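Local structure of putative phosphonate binding protein for ABC transporter (Prochlorococcus marinus str. MIT 9301, 5LQ5) at residues 68-73 / 123-128; 133-138 / 264-269; 160-165 / 192-197; 180-185 / 246-251. The protein binds inorganic phosphite strongly, and methylphosphonate and phosphate only very weakly, probably as the solute-binding subunit of an ABC transporter. All coordinates share one frame; numbering follows the deposited sequence.

Contacts 1 and 3 are buried, contact 2 is partly buried and contact 4 lies at the surface. Contacts 1 and 4 span the two lobes of the fold, and each does so with a single amide-to-amide hydrogen bond. Contacts 2 and 3 are apolar: a methyl over a tyrosine ring in the first, and branched aliphatic side chains against a leucine within one lobe in the second. Contacts 1 and 2 share helix 127-139, whose N-terminal end holds the phosphite, and their atoms touch. Contacts 3 and 4 also touch, through W180 and N183 of helix 177-186. The centres of contacts 2 and 4 lie about 25 Å apart, on opposite sides of the chain's centre.

Contact 1: residues 68-73 / 123-128; sequences GVQARL and SENSTS. With PO3 (phosphite ion), chain B.
Q70 and N125 meet through their amides: NE2 of Q70 donates to OD1 of N125 at 3.2 Å, with an almost straight N-H...O angle of 173°. The acceptor lies in the amide plane of Q70, but the donor stands above the carbonyl plane of N125, 67° out of it, and the two amide planes are 77° apart. Q70 spans the gap with its chain extended beyond CG. Neither amide depends on this bond alone: Q70 NE2 also donates to the carbonyl of K272, and N125 OD1 also accepts from K272 NZ, so the C-terminal tail grips the same pair. A type I turn from S123 to S126 presents N125, and within it S123 OG accepts from N125 N at 3.1 Å, an ST turn. This turn leads into the phosphite site of the two-lobed periplasmic binding protein fold, where helix 127-139 begins and Q70, on helix 65-74, reaches across from the other lobe. S126 is the N-cap, and its OG donates to phosphite O3 at 2.7 Å while accepting from the backbone N of G129. T127 OG1 lies beside its own backbone N, and the two converge on phosphite O2, each at 2.8 Å. O1 likewise takes both bonds from a single residue: S128 OG sits between its backbone N and carbonyl carbon, which sets the hydroxyl 2.7 Å from O1 alongside S128 N at 2.9 Å. The positive end of the helix dipole would be expected to stabilise the anion, to which Y46 OH and H158 NE2 are also hydrogen-bonded.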
loop_
_atom_site.group_PDB
_atom_site.type_symbol
_atom_site.label_atom_id
_atom_site.label_comp_id
_atom_site.label_asym_id
_atom_site.label_seq_id
_atom_site.Cartn_x
_atom_site.Cartn_y
_atom_site.Cartn_z
ATOM N N GLY A 68 2.703 -8.057 -1.634
ATOM C CA GLY A 68 2.174 -8.930 -2.674
ATOM C C GLY A 68 3.208 -9.932 -3.201
ATOM O O GLY A 68 2.907 -11.106 -3.428
ATOM N N VAL A 69 4.447 -9.470 -3.357
ATOM C CA VAL A 69 5.584 -10.363 -3.687
ATOM C C VAL A 69 5.753 -11.430 -2.605
ATOM O O VAL A 69 5.826 -12.617 -2.889
ATOM C CB VAL A 69 6.863 -9.568 -3.902
ATOM C CG1 VAL A 69 8.090 -10.487 -3.899
ATOM C CG2 VAL A 69 6.781 -8.782 -5.208
ATOM N N GLN A 70 5.740 -11.002 -1.348
ATOM C CA GLN A 70 5.880 -11.933 -0.229
ATOM C C GLN A 70 4.757 -12.978 -0.256
ATOM O O GLN A 70 4.996 -14.191 -0.089
ATOM C CB GLN A 70 5.839 -11.196 1.133
ATOM C CG GLN A 70 7.047 -10.263 1.393
ATOM C CD GLN A 70 6.851 -9.340 2.584
ATOM O OE1 GLN A 70 5.721 -8.973 2.914
ATOM N NE2 GLN A 70 7.925 -8.964 3.225
ATOM N N ALA A 71 3.529 -12.501 -0.410
ATOM C CA ALA A 71 2.387 -13.396 -0.438
ATOM C C ALA A 71 2.457 -14.435 -1.553
ATOM O O ALA A 71 2.127 -15.601 -1.339
ATOM C CB ALA A 71 1.079 -12.622 -0.530
ATOM N N ARG A 72 2.849 -13.986 -2.739
ATOM C CA ARG A 72 2.957 -14.885 -3.897
ATOM C C ARG A 72 4.129 -15.882 -3.800
ATOM O O ARG A 72 4.036 -16.996 -4.298
ATOM C CB ARG A 72 2.948 -14.043 -5.182
ATOM C CG ARG A 72 1.550 -13.496 -5.436
ATOM C CD ARG A 72 1.339 -12.670 -6.683
ATOM N NE ARG A 72 1.991 -11.344 -6.633
ATOM C CZ ARG A 72 3.166 -11.083 -7.192
ATOM N NH1 ARG A 72 3.673 -9.859 -7.110
ATOM N NH2 ARG A 72 3.839 -12.039 -7.837
ATOM N N LEU A 73 5.188 -15.512 -3.101
ATOM C CA LEU A 73 6.264 -16.437 -2.826
ATOM C C LEU A 73 5.821 -17.530 -1.836
ATOM O O LEU A 73 6.156 -18.693 -2.000
ATOM C CB LEU A 73 7.501 -15.704 -2.311
ATOM C CG LEU A 73 8.261 -14.883 -3.351
ATOM C CD1 LEU A 73 9.259 -13.970 -2.646
ATOM C CD2 LEU A 73 8.955 -15.779 -4.406
ATOM N N SER A 123 4.796 0.823 7.876
ATOM C CA SER A 123 5.015 -0.593 8.181
ATOM C C SER A 123 6.387 -1.051 7.751
ATOM O O SER A 123 6.868 -0.651 6.699
ATOM C CB SER A 123 3.979 -1.476 7.489
ATOM O OG SER A 123 4.275 -2.881 7.661
ATOM N N GLU A 124 6.949 -1.972 8.529
ATOM C CA GLU A 124 8.229 -2.578 8.147
ATOM C C GLU A 124 8.146 -3.197 6.753
ATOM O O GLU A 124 9.150 -3.269 6.071
ATOM C CB GLU A 124 8.588 -3.707 9.129
ATOM C CG GLU A 124 8.888 -3.250 10.576
ATOM C CD GLU A 124 7.679 -3.152 11.508
ATOM O OE1 GLU A 124 6.506 -3.118 11.037
ATOM O OE2 GLU A 124 7.921 -3.103 12.749
ATOM N N ASN A 125 6.934 -3.629 6.336
ATOM C CA ASN A 125 6.707 -4.318 5.061
ATOM C C ASN A 125 6.029 -3.457 4.014
ATOM O O ASN A 125 5.539 -3.959 3.003
ATOM C CB ASN A 125 5.930 -5.640 5.320
ATOM C CG ASN A 125 6.777 -6.675 6.043
ATOM O OD1 ASN A 125 7.899 -6.912 5.688
ATOM N ND2 ASN A 125 6.231 -7.263 7.043
ATOM N N SER A 126 6.044 -2.160 4.243
ATOM C CA SER A 126 5.469 -1.177 3.270
ATOM C C SER A 126 6.438 -0.848 2.130
ATOM O O SER A 126 7.629 -0.607 2.357
ATOM C CB SER A 126 5.064 0.117 3.971
ATOM O OG SER A 126 4.579 1.049 3.015
ATOM N N THR A 127 5.933 -0.903 0.909
ATOM C CA THR A 127 6.682 -0.496 -0.265
ATOM C C THR A 127 6.971 1.017 -0.257
ATOM O O THR A 127 8.136 1.443 -0.309
ATOM C CB THR A 127 5.920 -0.873 -1.560
ATOM O OG1 THR A 127 5.345 -2.202 -1.419
ATOM C CG2 THR A 127 6.889 -0.837 -2.753
ATOM N N SER A 128 5.884 1.788 -0.211
ATOM C CA SER A 128 5.941 3.256 -0.260
ATOM C C SER A 128 6.294 3.946 1.060
ATOM O O SER A 128 6.700 5.103 1.081
ATOM C CB SER A 128 4.636 3.800 -0.802
ATOM O OG SER A 128 3.558 3.618 0.100
HETATM P P PO3 B . 2.484 -0.108 0.419
HETATM O O1 PO3 B . 3.128 1.027 -0.447
HETATM O O2 PO3 B . 3.256 -1.489 0.366
HETATM O O3 PO3 B . 2.254 0.363 1.882
#

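Contact 2: residues 133-138 / 264-269; sequences PEYFLN and EEIGRK
Helix 127-139 meets the C-terminal helix 261-269 in a helix-to-helix packing contact centred on Y135 and I266, whose CA atoms are the nearest pair across it at 7.5 Å. The evidence for a CH-pi contact is direct: I266 CD1 sits 3.8 Å from the centroid of the Y135 ring and only 5° off its normal, squarely over the face. The other branch of I266 lies towards the root of the ring, with CG2 3.8 Å from Y135 CD1, while I266 CG1 comes 4.0 Å from Y135 CE1. A Y135 chi1 of -179° swings the ring away from its own N and carries it out to the isoleucine. In the two-lobed fold, helix 261-269 borders both lobes: I266 also touches L131 and M132 of helix 127-139, and E264 packs on V69 and L73 of helix 65-74. K269 adds a looser contact at the edge of the ring, K269 CE lying near its plane, 4.3 Å from Y135 CE1. Along helix 261-269, one turn apart, R268 NH2 forms a salt bridge with E264 OE2 at 3.1 Å, reaching that oxygen from above the carboxylate plane.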
loop_
_atom_site.group_PDB
_atom_site.type_symbol
_atom_site.label_atom_id
_atom_site.label_comp_id
_atom_site.label_asym_id
_atom_site.label_seq_id
_atom_site.Cartn_x
_atom_site.Cartn_y
_atom_site.Cartn_z
ATOM N N PRO A 133 11.564 4.153 0.419
ATOM C CA PRO A 133 12.241 5.210 1.196
ATOM C C PRO A 133 13.632 4.832 1.696
ATOM O O PRO A 133 14.585 5.636 1.555
ATOM C CB PRO A 133 11.258 5.470 2.338
ATOM C CG PRO A 133 9.910 5.309 1.660
ATOM C CD PRO A 133 10.115 4.104 0.772
ATOM N N GLU A 134 13.776 3.618 2.235
ATOM C CA GLU A 134 15.087 3.140 2.700
ATOM C C GLU A 134 16.101 3.022 1.539
ATOM O O GLU A 134 17.263 3.424 1.673
ATOM C CB GLU A 134 15.001 1.823 3.486
ATOM C CG GLU A 134 16.338 1.462 4.135
ATOM C CD GLU A 134 16.296 0.381 5.211
ATOM O OE1 GLU A 134 15.239 -0.211 5.472
ATOM O OE2 GLU A 134 17.374 0.106 5.786
ATOM N N TYR A 135 15.652 2.443 0.431
ATOM C CA TYR A 135 16.466 2.364 -0.779
ATOM C C TYR A 135 17.016 3.735 -1.184
ATOM O O TYR A 135 18.210 3.877 -1.451
ATOM C CB TYR A 135 15.646 1.717 -1.916
ATOM C CG TYR A 135 16.337 1.537 -3.229
ATOM C CD1 TYR A 135 17.271 0.518 -3.407
ATOM C CD2 TYR A 135 15.982 2.306 -4.312
ATOM C CE1 TYR A 135 17.877 0.333 -4.636
ATOM C CE2 TYR A 135 16.555 2.128 -5.547
ATOM C CZ TYR A 135 17.492 1.137 -5.702
ATOM O OH TYR A 135 18.045 0.981 -6.936
ATOM N N PHE A 136 16.141 4.726 -1.235
ATOM C CA PHE A 136 16.536 6.095 -1.643
ATOM C C PHE A 136 17.438 6.778 -0.622
ATOM O O PHE A 136 18.445 7.424 -0.976
ATOM C CB PHE A 136 15.337 6.954 -1.984
ATOM C CG PHE A 136 14.523 6.448 -3.149
ATOM C CD1 PHE A 136 15.109 6.136 -4.375
ATOM C CD2 PHE A 136 13.163 6.277 -2.997
ATOM C CE1 PHE A 136 14.331 5.668 -5.428
ATOM C CE2 PHE A 136 12.380 5.812 -4.041
ATOM C CZ PHE A 136 12.955 5.503 -5.261
ATOM N N LEU A 137 17.109 6.598 0.653
ATOM C CA LEU A 137 17.966 7.102 1.744
ATOM C C LEU A 137 19.386 6.561 1.582
ATOM O O LEU A 137 20.387 7.297 1.620
ATOM C CB LEU A 137 17.418 6.704 3.115
ATOM C CG LEU A 137 16.252 7.572 3.595
ATOM C CD1 LEU A 137 15.434 6.856 4.654
ATOM C CD2 LEU A 137 16.747 8.903 4.138
ATOM N N ASN A 138 19.469 5.257 1.373
ATOM C CA ASN A 138 20.756 4.566 1.203
ATOM C C ASN A 138 21.540 5.090 0.008
ATOM O O ASN A 138 22.748 5.248 0.083
ATOM C CB ASN A 138 20.584 3.054 1.087
ATOM C CG ASN A 138 20.166 2.375 2.385
ATOM O OD1 ASN A 138 20.069 2.964 3.475
ATOM N ND2 ASN A 138 19.864 1.119 2.257
ATOM N N GLU A 264 11.045 -7.031 -5.950
ATOM C CA GLU A 264 11.599 -8.259 -5.383
ATOM C C GLU A 264 13.105 -8.129 -5.176
ATOM O O GLU A 264 13.621 -8.498 -4.131
ATOM C CB GLU A 264 11.269 -9.510 -6.234
ATOM C CG GLU A 264 11.679 -10.813 -5.557
ATOM C CD GLU A 264 11.178 -12.083 -6.214
ATOM O OE1 GLU A 264 10.494 -12.042 -7.266
ATOM O OE2 GLU A 264 11.452 -13.162 -5.606
ATOM N N GLU A 265 13.791 -7.604 -6.183
ATOM C CA GLU A 265 15.274 -7.470 -6.099
ATOM C C GLU A 265 15.720 -6.517 -5.003
ATOM O O GLU A 265 16.668 -6.785 -4.264
ATOM C CB GLU A 265 15.828 -7.016 -7.455
ATOM C CG GLU A 265 15.702 -8.145 -8.491
ATOM C CD GLU A 265 16.080 -7.720 -9.902
ATOM O OE1 GLU A 265 16.309 -6.512 -10.153
ATOM O OE2 GLU A 265 16.165 -8.612 -10.768
ATOM N N ILE A 266 15.010 -5.403 -4.894
ATOM C CA ILE A 266 15.260 -4.436 -3.821
ATOM C C ILE A 266 14.976 -5.091 -2.454
ATOM O O ILE A 266 15.758 -4.945 -1.519
ATOM C CB ILE A 266 14.516 -3.097 -4.046
ATOM C CG1 ILE A 266 15.044 -2.377 -5.314
ATOM C CG2 ILE A 266 14.630 -2.206 -2.803
ATOM C CD1 ILE A 266 14.319 -1.101 -5.701
ATOM N N GLY A 267 13.849 -5.798 -2.354
ATOM C CA GLY A 267 13.512 -6.589 -1.156
ATOM C C GLY A 267 14.627 -7.555 -0.743
ATOM O O GLY A 267 14.974 -7.674 0.434
ATOM N N ARG A 268 15.183 -8.271 -1.725
ATOM C CA ARG A 268 16.270 -9.189 -1.398
ATOM C C ARG A 268 17.493 -8.452 -0.848
ATOM O O ARG A 268 18.115 -8.880 0.126
ATOM C CB ARG A 268 16.697 -9.971 -2.624
ATOM C CG ARG A 268 15.685 -10.985 -3.108
ATOM C CD ARG A 268 16.249 -11.723 -4.311
ATOM N NE ARG A 268 15.210 -12.534 -4.911
ATOM C CZ ARG A 268 15.333 -13.171 -6.073
ATOM N NH1 ARG A 268 16.498 -13.180 -6.730
ATOM N NH2 ARG A 268 14.298 -13.833 -6.569
ATOM N N LYS A 269 17.840 -7.347 -1.505
ATOM C CA LYS A 269 19.028 -6.592 -1.122
ATOM C C LYS A 269 18.916 -6.024 0.288
ATOM O O LYS A 269 19.883 -5.964 1.027
ATOM C CB LYS A 269 19.281 -5.463 -2.096
ATOM C CG LYS A 269 20.720 -4.939 -2.010
ATOM C CD LYS A 269 20.954 -3.852 -3.025
ATOM C CE LYS A 269 20.269 -2.580 -2.605
ATOM N NZ LYS A 269 21.199 -1.822 -1.711
#

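Contact 3: residues 160-165 / 192-197; sequences ATIALV and SNLELF
One turn before V165, whose side chain meets L194, T161 OG1 is hydrogen-bonded to both S155 OG and S157 O. The carbonyls of V165 and L194 are held by side chains of N97, in strand 92-97, and K98, just after it, respectively, while their own side chains form an apolar contact. L194 divides its two methyls between two residues one helical turn apart. CD2 presses on V165, 3.3 Å from CG1 and 3.7 Å from CB; the first distance is tighter than usual van der Waals contact. CD1 lies against I162, 3.8 Å from its CG2 and equally 3.8 Å from its carbonyl O. The leucine crosses both partners at about a right angle. V165 CG1 is anti to the backbone N (chi1 -175°), which points it at L194 CD2. An alanine in place of L194 would remove both methyls and is likely to open a gap beside I162 and V165. Strand 194-199 is an outermost strand of the five-stranded sheet and pairs antiparallel with 92-97. Helix 158-167 packs on it through I162 and V165 and on strand 119-121 through V165, while helix 177-186 adjoins the same leucine through W180 and touches I162 through N183.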
loop_
_atom_site.group_PDB
_atom_site.type_symbol
_atom_site.label_atom_id
_atom_site.label_comp_id
_atom_site.label_asym_id
_atom_site.label_seq_id
_atom_site.Cartn_x
_atom_site.Cartn_y
_atom_site.Cartn_z
ATOM N N ALA A 160 -0.801 6.682 10.066
ATOM C CA ALA A 160 -0.080 6.762 11.337
ATOM C C ALA A 160 1.255 7.512 11.245
ATOM O O ALA A 160 1.639 8.204 12.178
ATOM C CB ALA A 160 0.124 5.397 11.943
ATOM N N THR A 161 1.918 7.418 10.093
ATOM C CA THR A 161 3.149 8.166 9.855
ATOM C C THR A 161 2.875 9.670 9.882
ATOM O O THR A 161 3.542 10.405 10.556
ATOM C CB THR A 161 3.760 7.763 8.511
ATOM O OG1 THR A 161 4.063 6.373 8.572
ATOM C CG2 THR A 161 4.988 8.534 8.178
ATOM N N ILE A 162 1.822 10.072 9.166
ATOM C CA ILE A 162 1.413 11.490 9.147
ATOM C C ILE A 162 1.166 11.948 10.595
ATOM O O ILE A 162 1.642 12.999 11.006
ATOM C CB ILE A 162 0.150 11.701 8.283
ATOM C CG1 ILE A 162 0.495 11.527 6.805
ATOM C CG2 ILE A 162 -0.480 13.066 8.572
ATOM C CD1 ILE A 162 -0.733 11.380 5.910
ATOM N N ALA A 163 0.430 11.142 11.355
ATOM C CA ALA A 163 0.017 11.567 12.705
ATOM C C ALA A 163 1.217 11.748 13.635
ATOM O O ALA A 163 1.293 12.713 14.422
ATOM C CB ALA A 163 -0.995 10.596 13.306
ATOM N N LEU A 164 2.197 10.870 13.496
ATOM C CA LEU A 164 3.405 10.911 14.321
ATOM C C LEU A 164 4.294 12.111 14.012
ATOM O O LEU A 164 4.842 12.735 14.912
ATOM C CB LEU A 164 4.224 9.635 14.152
ATOM C CG LEU A 164 3.681 8.382 14.836
ATOM C CD1 LEU A 164 4.436 7.173 14.275
ATOM C CD2 LEU A 164 3.755 8.439 16.364
ATOM N N VAL A 165 4.470 12.415 12.727
ATOM C CA VAL A 165 5.308 13.558 12.368
ATOM C C VAL A 165 4.525 14.849 12.709
ATOM O O VAL A 165 5.092 15.800 13.239
ATOM C CB VAL A 165 5.783 13.527 10.922
ATOM C CG1 VAL A 165 6.742 14.677 10.647
ATOM C CG2 VAL A 165 6.489 12.215 10.588
ATOM N N SER A 192 -1.520 19.933 9.622
ATOM C CA SER A 192 -1.253 21.340 9.993
ATOM C C SER A 192 0.196 21.667 10.280
ATOM O O SER A 192 0.657 22.762 10.011
ATOM C CB SER A 192 -2.092 21.766 11.229
ATOM O OG SER A 192 -3.466 21.652 10.951
ATOM N N ASN A 193 0.924 20.709 10.842
ATOM C CA ASN A 193 2.330 20.951 11.242
ATOM C C ASN A 193 3.345 20.322 10.329
ATOM O O ASN A 193 4.532 20.303 10.655
ATOM C CB ASN A 193 2.590 20.477 12.652
ATOM C CG ASN A 193 1.606 21.018 13.644
ATOM O OD1 ASN A 193 0.975 20.266 14.404
ATOM N ND2 ASN A 193 1.460 22.313 13.658
ATOM N N LEU A 194 2.881 19.885 9.157
ATOM C CA LEU A 194 3.710 19.205 8.156
ATOM C C LEU A 194 3.936 19.930 6.870
ATOM O O LEU A 194 3.030 20.582 6.325
ATOM C CB LEU A 194 3.072 17.873 7.742
ATOM C CG LEU A 194 2.966 16.850 8.841
ATOM C CD1 LEU A 194 2.405 15.541 8.298
ATOM C CD2 LEU A 194 4.323 16.633 9.483
ATOM N N GLU A 195 5.136 19.711 6.352
ATOM C CA GLU A 195 5.572 20.237 5.057
ATOM C C GLU A 195 6.133 19.103 4.206
ATOM O O GLU A 195 6.829 18.215 4.710
ATOM C CB GLU A 195 6.686 21.289 5.217
ATOM C CG GLU A 195 6.261 22.608 5.829
ATOM C CD GLU A 195 5.696 23.615 4.824
ATOM O OE1 GLU A 195 5.275 23.231 3.708
ATOM O OE2 GLU A 195 5.682 24.818 5.157
ATOM N N LEU A 196 5.843 19.149 2.916
ATOM C CA LEU A 196 6.498 18.271 1.928
ATOM C C LEU A 196 7.978 18.604 1.832
ATOM O O LEU A 196 8.361 19.766 1.579
ATOM C CB LEU A 196 5.832 18.353 0.546
ATOM C CG LEU A 196 6.490 17.578 -0.603
ATOM C CD1 LEU A 196 6.275 16.078 -0.392
ATOM C CD2 LEU A 196 5.964 17.997 -1.966
ATOM N N PHE A 197 8.786 17.557 1.945
ATOM C CA PHE A 197 10.266 17.632 1.906
ATOM C C PHE A 197 10.852 17.168 0.589
ATOM O O PHE A 197 11.714 17.845 0.015
ATOM C CB PHE A 197 10.906 16.911 3.110
ATOM C CG PHE A 197 12.413 17.027 3.190
ATOM C CD1 PHE A 197 13.026 18.223 3.510
ATOM C CD2 PHE A 197 13.229 15.932 2.959
ATOM C CE1 PHE A 197 14.404 18.320 3.574
ATOM C CE2 PHE A 197 14.599 16.018 3.061
ATOM C CZ PHE A 197 15.201 17.246 3.341
#

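Contact 4: residues 180-185 / 246-251; sequences WENNLK and MFNAKR
N182 and N248 approach from opposite directions, each sending its amide towards the other, and the two amide planes are turned 58° apart. One hydrogen bond forms: N182 ND2 donates to N248 OD1 at 2.8 Å, with an N-H...O angle of 171°. The acceptor lies in the amide plane of N182, whereas the donor is moderately tilted from the carbonyl plane of N248. The converse pair does not form a bond, since N182 OD1 and N248 ND2 are 3.4 Å apart at a poor angle; this is therefore not a reciprocal amide pair. CG of N182 is anti to the carbonyl carbon, beside the backbone N (chi1 -70°), which directs the amide off helix 177-186, and a weak hydrogen bond from Q178 NE2 to N182 OD1 agrees with the assigned amide orientation. A leucine in place of N182 would probably leave N248 OD1 without this donor and its amide freer to turn. N248, with positive phi, is the first residue to leave helical geometry after helix 238-246, in a Schellman motif. Just before it, the carbonyls of M246 and F247 accept from R22 and R84, and the F247 ring makes a cation-pi contact with R22 and edge-to-face contacts with W62 and F252. These contacts place the turn on the lobe of W62, R84 and F252, and the asparagine pair links it to helix 177-186 of the other. The N248 side chain is about 12 Å from the phosphite, and a polar interlobe bond of this kind is consistent with the closed, ligand-bound state of a two-lobed periplasmic binding protein.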
loop_
_atom_site.group_PDB
_atom_site.type_symbol
_atom_site.label_atom_id
_atom_site.label_comp_id
_atom_site.label_asym_id
_atom_site.label_seq_id
_atom_site.Cartn_x
_atom_site.Cartn_y
_atom_site.Cartn_z
ATOM N N TRP A 180 -0.837 11.056 1.359
ATOM C CA TRP A 180 -0.422 12.390 1.767
ATOM C C TRP A 180 -1.363 13.441 1.147
ATOM O O TRP A 180 -1.928 14.290 1.844
ATOM C CB TRP A 180 1.011 12.647 1.342
ATOM C CG TRP A 180 1.431 14.087 1.347
ATOM C CD1 TRP A 180 1.750 14.846 0.247
ATOM C CD2 TRP A 180 1.590 14.940 2.490
ATOM N NE1 TRP A 180 2.099 16.122 0.645
ATOM C CE2 TRP A 180 2.014 16.204 2.014
ATOM C CE3 TRP A 180 1.422 14.760 3.873
ATOM C CZ2 TRP A 180 2.260 17.288 2.876
ATOM C CZ3 TRP A 180 1.656 15.842 4.726
ATOM C CH2 TRP A 180 2.069 17.096 4.214
ATOM N N GLU A 181 -1.579 13.315 -0.157
ATOM C CA GLU A 181 -2.499 14.256 -0.870
ATOM C C GLU A 181 -3.949 14.190 -0.395
ATOM O O GLU A 181 -4.593 15.216 -0.250
ATOM C CB GLU A 181 -2.402 14.049 -2.382
ATOM C CG GLU A 181 -1.058 14.501 -2.930
ATOM C CD GLU A 181 -0.784 14.053 -4.353
ATOM O OE1 GLU A 181 -1.682 13.481 -5.010
ATOM O OE2 GLU A 181 0.356 14.280 -4.819
ATOM N N ASN A 182 -4.462 12.986 -0.171
ATOM C CA ASN A 182 -5.827 12.793 0.387
ATOM C C ASN A 182 -6.022 13.473 1.731
ATOM O O ASN A 182 -7.061 14.046 2.004
ATOM C CB ASN A 182 -6.169 11.309 0.552
ATOM C CG ASN A 182 -6.358 10.617 -0.761
ATOM O OD1 ASN A 182 -6.264 11.232 -1.818
ATOM N ND2 ASN A 182 -6.584 9.319 -0.707
ATOM N N ASN A 183 -5.008 13.377 2.573
ATOM C CA ASN A 183 -5.066 13.976 3.920
ATOM C C ASN A 183 -4.989 15.504 3.864
ATOM O O ASN A 183 -5.686 16.204 4.575
ATOM C CB ASN A 183 -3.981 13.420 4.813
ATOM C CG ASN A 183 -4.407 12.177 5.488
ATOM O OD1 ASN A 183 -5.066 12.249 6.496
ATOM N ND2 ASN A 183 -4.053 11.023 4.937
ATOM N N LEU A 184 -4.138 15.986 2.981
ATOM C CA LEU A 184 -3.906 17.417 2.767
ATOM C C LEU A 184 -5.156 18.177 2.351
ATOM O O LEU A 184 -5.319 19.352 2.662
ATOM C CB LEU A 184 -2.839 17.577 1.702
ATOM C CG LEU A 184 -1.914 18.773 1.718
ATOM C CD1 LEU A 184 -1.481 19.167 3.124
ATOM C CD2 LEU A 184 -0.721 18.388 0.852
ATOM N N LYS A 185 -6.022 17.481 1.635
ATOM C CA LYS A 185 -7.239 18.085 1.079
ATOM C C LYS A 185 -8.465 17.845 1.899
ATOM O O LYS A 185 -9.256 18.756 2.121
ATOM C CB LYS A 185 -7.445 17.604 -0.347
ATOM C CG LYS A 185 -6.277 18.008 -1.229
ATOM C CD LYS A 185 -5.756 19.397 -0.861
ATOM C CE LYS A 185 -4.875 19.980 -1.931
ATOM N NZ LYS A 185 -5.696 20.735 -2.909
ATOM N N MET A 246 -12.679 6.046 -3.942
ATOM C CA MET A 246 -12.021 5.569 -2.701
ATOM C C MET A 246 -10.636 5.004 -2.946
ATOM O O MET A 246 -9.842 4.925 -1.997
ATOM C CB MET A 246 -12.843 4.500 -1.984
ATOM C CG MET A 246 -14.170 4.953 -1.410
ATOM S SD MET A 246 -14.083 5.990 0.043
ATOM C CE MET A 246 -12.969 5.191 1.211
ATOM N N PHE A 247 -10.382 4.577 -4.188
ATOM C CA PHE A 247 -9.045 4.089 -4.632
ATOM C C PHE A 247 -8.240 5.168 -5.368
ATOM O O PHE A 247 -7.148 4.905 -5.863
ATOM C CB PHE A 247 -9.187 2.877 -5.561
ATOM C CG PHE A 247 -9.542 1.607 -4.869
ATOM C CD1 PHE A 247 -8.530 0.763 -4.380
ATOM C CD2 PHE A 247 -10.844 1.240 -4.680
ATOM C CE1 PHE A 247 -8.854 -0.430 -3.739
ATOM C CE2 PHE A 247 -11.182 0.066 -4.034
ATOM C CZ PHE A 247 -10.179 -0.775 -3.545
ATOM N N ASN A 248 -8.808 6.379 -5.460
ATOM C CA ASN A 248 -8.154 7.540 -6.132
ATOM C C ASN A 248 -7.744 7.190 -7.560
ATOM O O ASN A 248 -6.639 7.492 -8.013
ATOM C CB ASN A 248 -6.939 8.003 -5.319
ATOM C CG ASN A 248 -7.283 8.259 -3.877
ATOM O OD1 ASN A 248 -6.687 7.669 -2.974
ATOM N ND2 ASN A 248 -8.259 9.130 -3.637
ATOM N N ALA A 249 -8.671 6.543 -8.264
ATOM C CA ALA A 249 -8.390 6.001 -9.597
ATOM C C ALA A 249 -9.609 6.126 -10.487
ATOM O O ALA A 249 -10.729 6.073 -10.002
ATOM C CB ALA A 249 -7.966 4.556 -9.524
ATOM N N LYS A 250 -9.362 6.301 -11.779
ATOM C CA LYS A 250 -10.435 6.323 -12.814
ATOM C C LYS A 250 -10.845 4.937 -13.286
ATOM O O LYS A 250 -11.928 4.746 -13.849
ATOM C CB LYS A 250 -10.016 7.210 -14.003
ATOM C CG LYS A 250 -9.586 8.623 -13.598
ATOM C CD LYS A 250 -10.715 9.446 -12.983
ATOM C CE LYS A 250 -10.185 10.506 -12.029
ATOM N NZ LYS A 250 -11.277 11.360 -11.486
ATOM N N ARG A 251 -9.958 3.972 -13.052
ATOM C CA ARG A 251 -10.139 2.596 -13.499
ATOM C C ARG A 251 -9.118 1.671 -12.830
ATOM O O ARG A 251 -8.105 2.121 -12.286
ATOM C CB ARG A 251 -9.962 2.497 -15.019
ATOM C CG ARG A 251 -8.599 2.963 -15.528
ATOM C CD ARG A 251 -8.488 2.815 -17.037
ATOM N NE ARG A 251 -7.131 3.091 -17.506
ATOM C CZ ARG A 251 -6.616 2.713 -18.672
ATOM N NH1 ARG A 251 -7.340 2.036 -19.563
ATOM N NH2 ARG A 251 -5.348 3.013 -18.945
#